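Local coordinates for 6-phospho-beta-d glycosidase (Streptococcus pyogenes, PDB 5FOO), which probably hydrolyses 6-phospho-beta-glucosides, as a retaining glycoside hydrolase of family 1, and binds 6-phosphocyclophellitol in its ligand pocket, at residues L251-E263 / L283-L296. The protein carries 1 engineered substitution. Numbering follows the deposited sequence.
Sequences LFMEAAVHGKFPE and LALIAENRVDYLGL
Arg290 lays its side chain along the last turn of helix 235-258 and the glycine that follows it. Its CB sits 3.1 Å from Ala256 O. CG of Arg290 then runs beside Gly259, whose CA is 3.7 Å away, and Arg290 CD passes 3.5 Å from Gly259 N. The chain bends at chi3 (-66°), which turns the guanidinium back to the C-terminal turn, where Arg290 NH1 gives a 2.9 Å hydrogen bond to Val257 O, nearly in line with the carbonyl and in the guanidinium plane. Next door the backbone N of Val291 bonds to Ala256 O, so two neighbouring carbonyls of the helix's C-terminal turn are taken up by consecutive residues. Gly259, at positive phi, lets the chain pass close: its CA is 3.3 Å from Ile286 O, and Gly259 O lies 3.2 Å from Ala287 CA in a CA-H...O contact. Two waters bridge carbonyls across the gap, one from Ala255 O to Asn289 O, the other from Gly259 O to Leu283 O.

Apolar packing flanks this polar seam. Beyond the glycine, Ile286 CD1 and Leu283 CD2 reach CE2 of Phe261, Leu283 at the ring edge. On the barrel side, Leu294 CD1 fits against Met253 CE (3.6 Å) and Val257 CG2, and Ala256 CB meets Val291 CG1.

In this TIM barrel, residues 251-258 of helix 235-258 run roughly antiparallel to 293-296 of strand 293-297 (156°) on the barrel's outside, between helices 186-208 and 344-356; Met353 of the latter touches both Met253 and Leu294, while helix 280-288 closes over the C-terminal turn.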
ATOM      1  N   LEU A 251      13.334  -7.432  -5.039  1.00 29.22           N
ATOM      2  CA  LEU A 251      13.831  -6.187  -5.645  1.00 28.78           C
ATOM      3  C   LEU A 251      13.646  -5.057  -4.596  1.00 29.21           C
ATOM      4  O   LEU A 251      14.587  -4.428  -4.171  1.00 28.74           O
ATOM      5  CB  LEU A 251      13.059  -5.868  -6.937  1.00 27.21           C
ATOM      6  CG  LEU A 251      13.602  -4.758  -7.837  1.00 27.89           C
ATOM      7  CD1 LEU A 251      12.833  -4.674  -9.172  1.00 27.25           C
ATOM      8  CD2 LEU A 251      13.527  -3.399  -7.178  1.00 30.65           C
ATOM      9  N   PHE A 252      12.419  -4.813  -4.184  1.00 27.90           N
ATOM     10  CA  PHE A 252      12.184  -3.668  -3.312  1.00 27.55           C
ATOM     11  C   PHE A 252      12.612  -3.933  -1.840  1.00 26.03           C
ATOM     12  O   PHE A 252      13.015  -2.982  -1.159  1.00 28.53           O
ATOM     13  CB  PHE A 252      10.745  -3.160  -3.395  1.00 25.14           C
ATOM     14  CG  PHE A 252      10.430  -2.390  -4.661  1.00 25.96           C
ATOM     15  CD1 PHE A 252      10.973  -1.149  -4.900  1.00 25.85           C
ATOM     16  CD2 PHE A 252       9.566  -2.929  -5.630  1.00 28.02           C
ATOM     17  CE1 PHE A 252      10.677  -0.423  -6.066  1.00 27.37           C
ATOM     18  CE2 PHE A 252       9.298  -2.238  -6.825  1.00 28.97           C
ATOM     19  CZ  PHE A 252       9.837  -0.972  -7.032  1.00 27.87           C
ATOM     20  N   MET A 253      12.482  -5.168  -1.355  1.00 24.74           N
ATOM     21  CA  MET A 253      12.897  -5.508   0.014  1.00 28.03           C
ATOM     22  C   MET A 253      14.394  -5.379   0.222  1.00 27.05           C
ATOM     23  O   MET A 253      14.810  -4.779   1.184  1.00 24.21           O
ATOM     24  CB  MET A 253      12.469  -6.887   0.440  1.00 28.25           C
ATOM     25  CG  MET A 253      10.994  -6.998   0.777  1.00 30.92           C
ATOM     26  SD  MET A 253      10.530  -6.175   2.318  1.00 34.01           S
ATOM     27  CE  MET A 253      11.393  -7.211   3.496  1.00 27.59           C
ATOM     28  N   GLU A 254      15.181  -5.904  -0.718  1.00 30.23           N
ATOM     29  CA  GLU A 254      16.621  -5.854  -0.646  1.00 30.78           C
ATOM     30  C   GLU A 254      17.057  -4.424  -0.701  1.00 26.08           C
ATOM     31  O   GLU A 254      17.914  -4.045   0.060  1.00 25.72           O
ATOM     32  CB  GLU A 254      17.319  -6.698  -1.720  1.00 37.15           C
ATOM     33  CG  GLU A 254      17.199  -8.202  -1.529  1.00 46.48           C
ATOM     34  CD  GLU A 254      17.781  -8.669  -0.207  1.00 52.11           C
ATOM     35  OE1 GLU A 254      18.802  -8.102   0.238  1.00 47.37           O
ATOM     36  OE2 GLU A 254      17.204  -9.609   0.369  1.00 62.33           O
ATOM     37  N   ALA A 255      16.499  -3.629  -1.611  1.00 25.73           N
ATOM     38  CA  ALA A 255      16.833  -2.217  -1.670  1.00 24.63           C
ATOM     39  C   ALA A 255      16.409  -1.427  -0.405  1.00 25.01           C
ATOM     40  O   ALA A 255      17.190  -0.642   0.114  1.00 28.81           O
ATOM     41  CB  ALA A 255      16.232  -1.573  -2.877  1.00 25.81           C
ATOM     42  N   ALA A 256      15.197  -1.646   0.100  1.00 25.90           N
ATOM     43  CA  ALA A 256      14.721  -0.949   1.306  1.00 26.62           C
ATOM     44  C   ALA A 256      15.563  -1.242   2.574  1.00 30.51           C
ATOM     45  O   ALA A 256      15.920  -0.320   3.281  1.00 28.27           O
ATOM     46  CB  ALA A 256      13.279  -1.283   1.583  1.00 28.51           C
ATOM     47  N   VAL A 257      15.843  -2.520   2.827  1.00 28.86           N
ATOM     48  CA  VAL A 257      16.384  -2.989   4.066  1.00 24.97           C
ATOM     49  C   VAL A 257      17.919  -3.074   3.999  1.00 27.62           C
ATOM     50  O   VAL A 257      18.570  -2.634   4.899  1.00 26.23           O
ATOM     51  CB  VAL A 257      15.850  -4.386   4.377  1.00 26.79           C
ATOM     52  CG1 VAL A 257      16.483  -4.937   5.632  1.00 27.51           C
ATOM     53  CG2 VAL A 257      14.305  -4.387   4.503  1.00 28.43           C
ATOM     54  N   HIS A 258      18.479  -3.661   2.936  1.00 26.74           N
ATOM     55  CA  HIS A 258      19.894  -3.858   2.794  1.00 27.08           C
ATOM     56  C   HIS A 258      20.510  -2.893   1.861  1.00 27.51           C
ATOM     57  O   HIS A 258      21.690  -2.897   1.791  1.00 30.94           O
ATOM     58  CB  HIS A 258      20.277  -5.301   2.430  1.00 29.04           C
ATOM     59  CG  HIS A 258      19.854  -6.313   3.461  1.00 33.37           C
ATOM     60  ND1 HIS A 258      18.996  -7.356   3.181  1.00 35.09           N
ATOM     61  CD2 HIS A 258      20.118  -6.401   4.789  1.00 32.95           C
ATOM     62  CE1 HIS A 258      18.778  -8.067   4.273  1.00 33.80           C
ATOM     63  NE2 HIS A 258      19.418  -7.483   5.273  1.00 36.60           N
ATOM     64  N   GLY A 259      19.769  -2.018   1.196  1.00 27.18           N
ATOM     65  CA  GLY A 259      20.421  -0.963   0.387  1.00 27.05           C
ATOM     66  C   GLY A 259      21.159  -1.507  -0.861  1.00 30.74           C
ATOM     67  O   GLY A 259      22.087  -0.854  -1.353  1.00 29.87           O
ATOM     68  N   LYS A 260      20.740  -2.676  -1.365  1.00 30.02           N
ATOM     69  CA  LYS A 260      21.325  -3.304  -2.560  1.00 32.68           C
ATOM     70  C   LYS A 260      20.221  -3.940  -3.377  1.00 30.96           C
ATOM     71  O   LYS A 260      19.177  -4.317  -2.853  1.00 31.32           O
ATOM     72  CB  LYS A 260      22.326  -4.427  -2.203  1.00 34.58           C
ATOM     73  CG  LYS A 260      23.302  -4.144  -1.085  1.00 39.11           C
ATOM     74  N   PHE A 261      20.430  -4.105  -4.673  1.00 30.67           N
ATOM     75  CA  PHE A 261      19.495  -4.920  -5.458  1.00 29.69           C
ATOM     76  C   PHE A 261      19.949  -6.374  -5.416  1.00 28.82           C
ATOM     77  O   PHE A 261      21.082  -6.618  -5.224  1.00 28.92           O
ATOM     78  CB  PHE A 261      19.421  -4.395  -6.816  1.00 30.51           C
ATOM     79  CG  PHE A 261      18.770  -3.052  -6.886  1.00 29.68           C
ATOM     80  CD1 PHE A 261      17.412  -2.942  -6.758  1.00 27.73           C
ATOM     81  CD2 PHE A 261      19.528  -1.899  -7.055  1.00 27.79           C
ATOM     82  CE1 PHE A 261      16.813  -1.677  -6.807  1.00 31.59           C
ATOM     83  CE2 PHE A 261      18.920  -0.664  -7.097  1.00 30.96           C
ATOM     84  CZ  PHE A 261      17.562  -0.551  -6.973  1.00 28.52           C
ATOM     85  N   PRO A 262      19.048  -7.342  -5.561  1.00 29.41           N
ATOM     86  CA  PRO A 262      19.522  -8.736  -5.552  1.00 30.56           C
ATOM     87  C   PRO A 262      20.295  -9.088  -6.819  1.00 36.14           C
ATOM     88  O   PRO A 262      19.810  -8.830  -7.950  1.00 37.05           O
ATOM     89  CB  PRO A 262      18.257  -9.567  -5.476  1.00 31.73           C
ATOM     90  CG  PRO A 262      17.114  -8.612  -5.479  1.00 30.77           C
ATOM     91  CD  PRO A 262      17.604  -7.227  -5.761  1.00 29.63           C
ATOM     92  N   GLU A 263      21.472  -9.674  -6.628  1.00 38.03           N
ATOM     93  CA  GLU A 263      22.452  -9.893  -7.698  1.00 39.54           C
ATOM     94  C   GLU A 263      21.898 -10.832  -8.773  1.00 34.17           C
ATOM     95  O   GLU A 263      22.058 -10.619  -9.977  1.00 29.76           O
ATOM     96  CB  GLU A 263      23.720 -10.504  -7.110  1.00 45.55           C
ATOM     97  CG  GLU A 263      24.502  -9.605  -6.185  1.00 54.02           C
ATOM     98  CD  GLU A 263      25.804  -9.161  -6.782  1.00 72.51           C
ATOM     99  OE1 GLU A 263      25.757  -8.242  -7.648  1.00 78.29           O
ATOM    100  OE2 GLU A 263      26.852  -9.747  -6.392  1.00 71.68           O
ATOM    101  N   LEU A 283      23.646   4.363  -6.668  1.00 27.30           N
ATOM    102  CA  LEU A 283      23.777   3.117  -5.922  1.00 28.70           C
ATOM    103  C   LEU A 283      24.302   3.267  -4.465  1.00 31.01           C
ATOM    104  O   LEU A 283      23.877   2.528  -3.553  1.00 27.75           O
ATOM    105  CB  LEU A 283      24.610   2.079  -6.673  1.00 30.06           C
ATOM    106  CG  LEU A 283      23.939   1.636  -7.994  1.00 35.07           C
ATOM    107  CD1 LEU A 283      24.874   0.830  -8.912  1.00 38.25           C
ATOM    108  CD2 LEU A 283      22.656   0.886  -7.734  1.00 36.73           C
ATOM    109  N   ALA A 284      25.205   4.215  -4.272  1.00 32.50           N
ATOM    110  CA  ALA A 284      25.732   4.528  -2.933  1.00 34.23           C
ATOM    111  C   ALA A 284      24.664   5.249  -2.089  1.00 30.59           C
ATOM    112  O   ALA A 284      24.535   4.961  -0.890  1.00 33.87           O
ATOM    113  CB  ALA A 284      27.005   5.377  -3.050  1.00 35.26           C
ATOM    114  N   LEU A 285      23.858   6.120  -2.706  1.00 29.34           N
ATOM    115  CA  LEU A 285      22.711   6.763  -1.993  1.00 29.44           C
ATOM    116  C   LEU A 285      21.776   5.686  -1.491  1.00 31.14           C
ATOM    117  O   LEU A 285      21.393   5.703  -0.325  1.00 35.05           O
ATOM    118  CB  LEU A 285      21.971   7.779  -2.876  1.00 32.58           C
ATOM    119  CG  LEU A 285      21.748   9.229  -2.481  1.00 39.18           C
ATOM    120  CD1 LEU A 285      22.867   9.772  -1.600  1.00 45.99           C
ATOM    121  CD2 LEU A 285      21.606  10.121  -3.727  1.00 38.68           C
ATOM    122  N   ILE A 286      21.490   4.669  -2.311  1.00 29.04           N
ATOM    123  CA  ILE A 286      20.610   3.571  -1.925  1.00 26.69           C
ATOM    124  C   ILE A 286      21.221   2.738  -0.781  1.00 26.24           C
ATOM    125  O   ILE A 286      20.524   2.371   0.154  1.00 26.39           O
ATOM    126  CB  ILE A 286      20.197   2.702  -3.166  1.00 26.83           C
ATOM    127  CG1 ILE A 286      19.371   3.532  -4.148  1.00 27.46           C
ATOM    128  CG2 ILE A 286      19.440   1.460  -2.741  1.00 28.00           C
ATOM    129  CD1 ILE A 286      19.199   2.940  -5.564  1.00 27.63           C
ATOM    130  N   ALA A 287      22.524   2.469  -0.851  1.00 23.60           N
ATOM    131  CA  ALA A 287      23.201   1.704   0.167  1.00 25.62           C
ATOM    132  C   ALA A 287      23.221   2.472   1.528  1.00 25.74           C
ATOM    133  O   ALA A 287      23.194   1.850   2.617  1.00 27.68           O
ATOM    134  CB  ALA A 287      24.631   1.396  -0.264  1.00 27.11           C
ATOM    135  N   GLU A 288      23.214   3.790   1.443  1.00 23.53           N
ATOM    136  CA  GLU A 288      23.334   4.616   2.625  1.00 29.47           C
ATOM    137  C   GLU A 288      22.017   5.104   3.249  1.00 28.86           C
ATOM    138  O   GLU A 288      22.055   5.688   4.326  1.00 26.14           O
ATOM    139  CB  GLU A 288      24.124   5.799   2.279  1.00 30.87           C
ATOM    140  CG  GLU A 288      25.579   5.484   2.122  1.00 31.19           C
ATOM    141  CD  GLU A 288      26.344   6.646   1.551  1.00 32.16           C
ATOM    142  OE1 GLU A 288      25.785   7.753   1.480  1.00 33.00           O
ATOM    143  OE2 GLU A 288      27.466   6.402   1.115  1.00 37.99           O
ATOM    144  N   ASN A 289      20.877   4.831   2.608  1.00 27.96           N
ATOM    145  CA  ASN A 289      19.579   5.424   2.985  1.00 26.03           C
ATOM    146  C   ASN A 289      18.523   4.360   2.893  1.00 29.56           C
ATOM    147  O   ASN A 289      17.837   4.210   1.852  1.00 27.17           O
ATOM    148  CB  ASN A 289      19.271   6.575   2.090  1.00 27.70           C
ATOM    149  CG  ASN A 289      20.243   7.725   2.275  1.00 28.32           C
ATOM    150  OD1 ASN A 289      21.225   7.932   1.522  1.00 30.34           O
ATOM    151  ND2 ASN A 289      19.972   8.483   3.258  1.00 27.09           N
ATOM    152  N   ARG A 290      18.482   3.566   3.956  1.00 28.12           N
ATOM    153  CA  ARG A 290      17.611   2.394   4.063  1.00 30.06           C
ATOM    154  C   ARG A 290      16.535   2.618   5.178  1.00 29.16           C
ATOM    155  O   ARG A 290      16.640   3.515   6.005  1.00 27.30           O
ATOM    156  CB  ARG A 290      18.463   1.161   4.375  1.00 28.34           C
ATOM    157  CG  ARG A 290      19.633   0.938   3.413  1.00 29.41           C
ATOM    158  CD  ARG A 290      20.647  -0.109   3.955  1.00 33.07           C
ATOM    159  NE  ARG A 290      21.319   0.397   5.185  1.00 31.65           N
ATOM    160  CZ  ARG A 290      21.168  -0.082   6.418  1.00 30.20           C
ATOM    161  NH1 ARG A 290      20.427  -1.173   6.662  1.00 30.43           N
ATOM    162  NH2 ARG A 290      21.815   0.516   7.425  1.00 28.94           N
ATOM    163  N   VAL A 291      15.505   1.793   5.188  1.00 26.54           N
ATOM    164  CA  VAL A 291      14.343   2.047   6.028  1.00 28.30           C
ATOM    165  C   VAL A 291      14.632   1.829   7.516  1.00 28.81           C
ATOM    166  O   VAL A 291      15.471   1.041   7.840  1.00 27.98           O
ATOM    167  CB  VAL A 291      13.162   1.157   5.620  1.00 27.57           C
ATOM    168  CG1 VAL A 291      12.749   1.407   4.155  1.00 28.44           C
ATOM    169  CG2 VAL A 291      13.431  -0.314   5.924  1.00 25.80           C
ATOM    170  N   ASP A 292      13.912   2.503   8.406  1.00 28.10           N
ATOM    171  CA  ASP A 292      13.922   2.186   9.902  1.00 28.35           C
ATOM    172  C   ASP A 292      13.016   1.009  10.182  1.00 27.23           C
ATOM    173  O   ASP A 292      13.220   0.219  11.099  1.00 27.91           O
ATOM    174  CB  ASP A 292      13.370   3.392  10.666  1.00 28.53           C
ATOM    175  CG  ASP A 292      14.222   4.589  10.475  1.00 31.04           C
ATOM    176  OD1 ASP A 292      15.406   4.355  10.685  1.00 30.78           O
ATOM    177  OD2 ASP A 292      13.796   5.725  10.113  1.00 32.57           O
ATOM    178  N   TYR A 293      11.980   0.889   9.363  1.00 26.61           N
ATOM    179  CA  TYR A 293      10.957  -0.106   9.550  1.00 25.02           C
ATOM    180  C   TYR A 293      10.116  -0.270   8.271  1.00 25.90           C
ATOM    181  O   TYR A 293      10.298   0.484   7.301  1.00 22.65           O
ATOM    182  CB  TYR A 293      10.092   0.228  10.777  1.00 25.32           C
ATOM    183  CG  TYR A 293       9.315   1.493  10.840  1.00 25.06           C
ATOM    184  CD1 TYR A 293       9.236   2.387   9.807  1.00 24.67           C
ATOM    185  CD2 TYR A 293       8.576   1.778  12.001  1.00 29.53           C
ATOM    186  CE1 TYR A 293       8.493   3.525   9.892  1.00 24.40           C
ATOM    187  CE2 TYR A 293       7.840   2.934  12.112  1.00 26.34           C
ATOM    188  CZ  TYR A 293       7.761   3.774  11.032  1.00 27.19           C
ATOM    189  OH  TYR A 293       7.027   4.926  11.125  1.00 30.65           O
ATOM    190  N   LEU A 294       9.249  -1.269   8.251  1.00 24.37           N
ATOM    191  CA  LEU A 294       8.429  -1.543   7.060  1.00 25.75           C
ATOM    192  C   LEU A 294       6.993  -1.676   7.410  1.00 26.31           C
ATOM    193  O   LEU A 294       6.627  -2.161   8.507  1.00 27.38           O
ATOM    194  CB  LEU A 294       8.818  -2.839   6.392  1.00 23.76           C
ATOM    195  CG  LEU A 294      10.151  -2.820   5.647  1.00 25.77           C
ATOM    196  CD1 LEU A 294      10.540  -4.259   5.365  1.00 27.04           C
ATOM    197  CD2 LEU A 294      10.179  -1.966   4.389  1.00 24.04           C
ATOM    198  N   GLY A 295       6.172  -1.304   6.452  1.00 21.68           N
ATOM    199  CA  GLY A 295       4.837  -1.861   6.409  1.00 26.03           C
ATOM    200  C   GLY A 295       4.820  -2.964   5.386  1.00 24.54           C
ATOM    201  O   GLY A 295       5.434  -2.834   4.299  1.00 27.18           O
ATOM    202  N   LEU A 296       4.159  -4.049   5.740  1.00 25.33           N
ATOM    203  CA  LEU A 296       4.000  -5.183   4.871  1.00 27.68           C
ATOM    204  C   LEU A 296       2.528  -5.430   4.667  1.00 26.30           C
ATOM    205  O   LEU A 296       1.802  -5.557   5.629  1.00 28.43           O
ATOM    206  CB  LEU A 296       4.643  -6.436   5.443  1.00 27.15           C
ATOM    207  CG  LEU A 296       6.145  -6.284   5.544  1.00 30.68           C
ATOM    208  CD1 LEU A 296       6.716  -7.596   6.027  1.00 31.87           C
ATOM    209  CD2 LEU A 296       6.809  -5.901   4.221  1.00 31.65           C
TER
HETATM  210  O   HOH W   1      16.673   2.006   0.285  1.00 28.09           O
HETATM  211  O   HOH W   2      23.132  -0.098  -3.642  1.00 30.61           O